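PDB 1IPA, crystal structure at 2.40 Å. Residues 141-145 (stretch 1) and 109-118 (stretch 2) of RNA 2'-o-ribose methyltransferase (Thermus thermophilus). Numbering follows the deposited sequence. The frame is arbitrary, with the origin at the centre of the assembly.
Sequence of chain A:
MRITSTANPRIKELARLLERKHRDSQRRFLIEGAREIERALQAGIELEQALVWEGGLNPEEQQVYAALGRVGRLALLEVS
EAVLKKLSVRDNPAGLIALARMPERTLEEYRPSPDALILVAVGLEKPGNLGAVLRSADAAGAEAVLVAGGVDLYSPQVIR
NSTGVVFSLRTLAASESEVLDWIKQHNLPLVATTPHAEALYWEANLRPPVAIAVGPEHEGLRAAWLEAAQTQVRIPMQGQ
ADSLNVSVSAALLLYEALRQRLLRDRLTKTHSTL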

ATOM      1  N   GLY A 141       5.118 -11.969   0.100  1.00 26.33           N
ATOM      2  CA  GLY A 141       4.732 -12.632   1.333  1.00 28.17           C
ATOM      3  C   GLY A 141       5.214 -11.976   2.615  1.00 28.56           C
ATOM      4  O   GLY A 141       5.233 -12.607   3.662  1.00 28.12           O
ATOM      5  N   ALA A 142       5.613 -10.713   2.540  1.00 28.06           N
ATOM      6  CA  ALA A 142       6.075 -10.027   3.731  1.00 28.60           C
ATOM      7  C   ALA A 142       5.005 -10.104   4.815  1.00 29.67           C
ATOM      8  O   ALA A 142       3.807 -10.142   4.525  1.00 31.01           O
ATOM      9  CB  ALA A 142       6.376  -8.588   3.410  1.00 27.96           C
ATOM     10  N   GLU A 143       5.448 -10.125   6.063  1.00 27.97           N
ATOM     11  CA  GLU A 143       4.537 -10.177   7.195  1.00 27.56           C
ATOM     12  C   GLU A 143       4.095  -8.763   7.569  1.00 27.27           C
ATOM     13  O   GLU A 143       3.013  -8.554   8.114  1.00 28.19           O
ATOM     14  CB  GLU A 143       5.232 -10.835   8.388  1.00 28.72           C
ATOM     15  CG  GLU A 143       4.302 -11.183   9.531  1.00 30.07           C
ATOM     16  CD  GLU A 143       5.025 -11.848  10.675  1.00 31.69           C
ATOM     17  OE1 GLU A 143       5.511 -12.979  10.493  1.00 34.31           O
ATOM     18  OE2 GLU A 143       5.117 -11.240  11.757  1.00 34.43           O
ATOM     19  N   ALA A 144       4.933  -7.783   7.266  1.00 26.70           N
ATOM     20  CA  ALA A 144       4.592  -6.412   7.590  1.00 27.82           C
ATOM     21  C   ALA A 144       5.475  -5.426   6.866  1.00 27.45           C
ATOM     22  O   ALA A 144       6.589  -5.751   6.458  1.00 29.48           O
ATOM     23  CB  ALA A 144       4.711  -6.188   9.098  1.00 27.55           C
ATOM     24  N   VAL A 145       4.964  -4.213   6.714  1.00 27.65           N
ATOM     25  CA  VAL A 145       5.721  -3.144   6.085  1.00 28.12           C
ATOM     26  C   VAL A 145       5.788  -2.031   7.098  1.00 29.18           C
ATOM     27  O   VAL A 145       4.763  -1.482   7.498  1.00 32.05           O
ATOM     28  CB  VAL A 145       5.039  -2.599   4.820  1.00 24.66           C
ATOM     29  CG1 VAL A 145       5.813  -1.395   4.300  1.00 23.87           C
ATOM     30  CG2 VAL A 145       4.978  -3.679   3.762  1.00 24.07           C
TER
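Stretch 2 109-118: EYRPSPDALI

The apolar centre of the contact is built around two alanines of stretch 1. Ala144 CB lies 3.8 Å from Tyr110 CE2 and 4.5 Å from Ile118 CG1. Ala144 and Ile118 are paired in a parallel beta bridge, with CA atoms 5.1 Å apart, and their side chains lie on the same face of the sheet. Ala142 CB approaches Leu117 CG at 4.5 Å. The backbone of Leu117 is extended, and its side chain has chi1 t and chi2 p.

The backbones meet where the two strands begin, at 144-145 and 117-118. Both strands run in the same direction and continue later in the chain. Glu143 N donates a hydrogen bond to Leu117 O at 2.7 Å, next to the Ala144-Ile118 bridge. One step further on, Ile118 CA makes a CA-H...O contact with Ala144 O at 3.5 Å. Ahead of its strand, stretch 2 is loop, with a type I turn from Ser113 to Ala116. The turn is closed by a hydrogen bond from Ala116 N to Ser113 O at 2.8 Å.

Water 1 bridges the backbones near the start of stretch 1. It accepts from Leu117 N at 3.0 Å and donates to Gly141 O at 3.1 Å. Gly141 follows a helix and has positive phi.

The polar edge belongs to Glu143. Its CA-to-CB bond points toward stretch 2, and chi1 and chi2 are both t, so the carboxylate reaches the loop. Tyr110 OH donates to Glu143 OE2 at 2.6 Å, at the edge of the tyrosine ring. Ser113 N adds a weak hydrogen bond to the same OE2 at 3.3 Å. Ser113 OG donates to Glu143 OE1 in a very short bond of 2.5 Å. Ala116 CA lies 3.3 Å from Glu143 OE1. The carboxylate thus ties Tyr110 and the start of the turn to stretch 1.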

ATOM      1  N   GLU A 109      -0.889  -4.383  19.147  1.00 75.11           N
ATOM      2  CA  GLU A 109       0.548  -4.301  18.950  1.00 72.24           C
ATOM      3  C   GLU A 109       1.051  -5.470  18.123  1.00 68.43           C
ATOM      4  O   GLU A 109       0.381  -6.495  18.001  1.00 68.25           O
ATOM      5  CB  GLU A 109       1.258  -4.253  20.300  1.00 74.36           C
ATOM      6  CG  GLU A 109       0.901  -5.389  21.221  1.00 78.31           C
ATOM      7  CD  GLU A 109       1.405  -5.154  22.626  1.00 81.06           C
ATOM      8  OE1 GLU A 109       2.599  -4.816  22.780  1.00 82.41           O
ATOM      9  OE2 GLU A 109       0.611  -5.310  23.578  1.00 83.25           O
ATOM     10  N   TYR A 110       2.244  -5.308  17.561  1.00 63.72           N
ATOM     11  CA  TYR A 110       2.832  -6.324  16.706  1.00 59.05           C
ATOM     12  C   TYR A 110       4.204  -6.815  17.148  1.00 59.16           C
ATOM     13  O   TYR A 110       5.074  -6.025  17.510  1.00 59.12           O
ATOM     14  CB  TYR A 110       2.917  -5.774  15.281  1.00 54.14           C
ATOM     15  CG  TYR A 110       3.724  -6.605  14.308  1.00 48.69           C
ATOM     16  CD1 TYR A 110       3.357  -7.913  13.999  1.00 46.10           C
ATOM     17  CD2 TYR A 110       4.846  -6.069  13.677  1.00 45.38           C
ATOM     18  CE1 TYR A 110       4.088  -8.663  13.083  1.00 44.56           C
ATOM     19  CE2 TYR A 110       5.581  -6.806  12.766  1.00 42.61           C
ATOM     20  CZ  TYR A 110       5.201  -8.101  12.471  1.00 43.36           C
ATOM     21  OH  TYR A 110       5.938  -8.832  11.572  1.00 39.56           O
ATOM     22  N   ARG A 111       4.372  -8.135  17.121  1.00 59.26           N
ATOM     23  CA  ARG A 111       5.636  -8.781  17.460  1.00 59.68           C
ATOM     24  C   ARG A 111       5.937  -9.794  16.363  1.00 57.06           C
ATOM     25  O   ARG A 111       5.151 -10.710  16.104  1.00 57.20           O
ATOM     26  CB  ARG A 111       5.580  -9.479  18.831  1.00 62.64           C
ATOM     27  CG  ARG A 111       4.201  -9.924  19.294  1.00 68.38           C
ATOM     28  CD  ARG A 111       3.642 -11.104  18.509  1.00 73.72           C
ATOM     29  NE  ARG A 111       2.244 -11.346  18.865  1.00 77.60           N
ATOM     30  CZ  ARG A 111       1.247 -10.513  18.577  1.00 79.49           C
ATOM     31  NH1 ARG A 111       1.488  -9.384  17.919  1.00 80.41           N
ATOM     32  NH2 ARG A 111       0.008 -10.795  18.966  1.00 80.34           N
ATOM     33  N   PRO A 112       7.087  -9.635  15.696  1.00 54.27           N
ATOM     34  CA  PRO A 112       7.501 -10.530  14.614  1.00 52.22           C
ATOM     35  C   PRO A 112       7.490 -12.013  14.966  1.00 50.55           C
ATOM     36  O   PRO A 112       7.985 -12.416  16.017  1.00 50.78           O
ATOM     37  CB  PRO A 112       8.902 -10.025  14.267  1.00 52.31           C
ATOM     38  CG  PRO A 112       9.382  -9.433  15.560  1.00 53.65           C
ATOM     39  CD  PRO A 112       8.167  -8.698  16.048  1.00 53.41           C
ATOM     40  N   SER A 113       6.924 -12.823  14.081  1.00 48.16           N
ATOM     41  CA  SER A 113       6.876 -14.259  14.295  1.00 47.07           C
ATOM     42  C   SER A 113       8.188 -14.860  13.777  1.00 47.11           C
ATOM     43  O   SER A 113       8.932 -14.203  13.057  1.00 46.38           O
ATOM     44  CB  SER A 113       5.684 -14.861  13.550  1.00 46.70           C
ATOM     45  OG  SER A 113       5.870 -14.796  12.150  1.00 46.37           O
ATOM     46  N   PRO A 114       8.486 -16.118  14.139  1.00 47.04           N
ATOM     47  CA  PRO A 114       9.716 -16.790  13.700  1.00 46.81           C
ATOM     48  C   PRO A 114       9.903 -16.916  12.183  1.00 46.19           C
ATOM     49  O   PRO A 114      10.973 -17.318  11.709  1.00 46.11           O
ATOM     50  CB  PRO A 114       9.629 -18.149  14.393  1.00 47.68           C
ATOM     51  CG  PRO A 114       8.152 -18.379  14.508  1.00 48.80           C
ATOM     52  CD  PRO A 114       7.657 -17.027  14.951  1.00 47.41           C
ATOM     53  N   ASP A 115       8.866 -16.571  11.425  1.00 44.66           N
ATOM     54  CA  ASP A 115       8.921 -16.639   9.962  1.00 42.35           C
ATOM     55  C   ASP A 115       8.799 -15.223   9.395  1.00 39.08           C
ATOM     56  O   ASP A 115       8.595 -15.046   8.198  1.00 38.36           O
ATOM     57  CB  ASP A 115       7.758 -17.484   9.413  1.00 43.43           C
ATOM     58  CG  ASP A 115       7.843 -18.952   9.805  1.00 47.82           C
ATOM     59  OD1 ASP A 115       8.685 -19.686   9.246  1.00 49.52           O
ATOM     60  OD2 ASP A 115       7.053 -19.379  10.674  1.00 52.01           O
ATOM     61  N   ALA A 116       8.944 -14.222  10.256  1.00 35.64           N
ATOM     62  CA  ALA A 116       8.786 -12.826   9.863  1.00 34.20           C
ATOM     63  C   ALA A 116       9.675 -12.209   8.786  1.00 34.34           C
ATOM     64  O   ALA A 116      10.883 -12.058   8.966  1.00 34.75           O
ATOM     65  CB  ALA A 116       8.847 -11.954  11.093  1.00 32.66           C
ATOM     66  N   LEU A 117       9.061 -11.833   7.670  1.00 31.49           N
ATOM     67  CA  LEU A 117       9.770 -11.151   6.594  1.00 30.36           C
ATOM     68  C   LEU A 117       9.207  -9.729   6.651  1.00 28.15           C
ATOM     69  O   LEU A 117       8.049  -9.494   6.328  1.00 26.63           O
ATOM     70  CB  LEU A 117       9.472 -11.793   5.236  1.00 32.58           C
ATOM     71  CG  LEU A 117      10.064 -11.064   4.023  1.00 34.32           C
ATOM     72  CD1 LEU A 117      11.584 -10.954   4.150  1.00 33.63           C
ATOM     73  CD2 LEU A 117       9.684 -11.811   2.757  1.00 36.38           C
ATOM     74  N   ILE A 118      10.038  -8.789   7.076  1.00 26.80           N
ATOM     75  CA  ILE A 118       9.621  -7.409   7.236  1.00 25.78           C
ATOM     76  C   ILE A 118      10.316  -6.420   6.310  1.00 27.13           C
ATOM     77  O   ILE A 118      11.536  -6.450   6.148  1.00 27.70           O
ATOM     78  CB  ILE A 118       9.843  -6.972   8.707  1.00 24.15           C
ATOM     79  CG1 ILE A 118       8.870  -7.730   9.616  1.00 24.51           C
ATOM     80  CG2 ILE A 118       9.662  -5.477   8.856  1.00 23.13           C
ATOM     81  CD1 ILE A 118       9.260  -7.724  11.072  1.00 24.56           C
TER
HETATM   82  O   HOH W   1       6.841 -13.285   6.173  1.00 31.52           O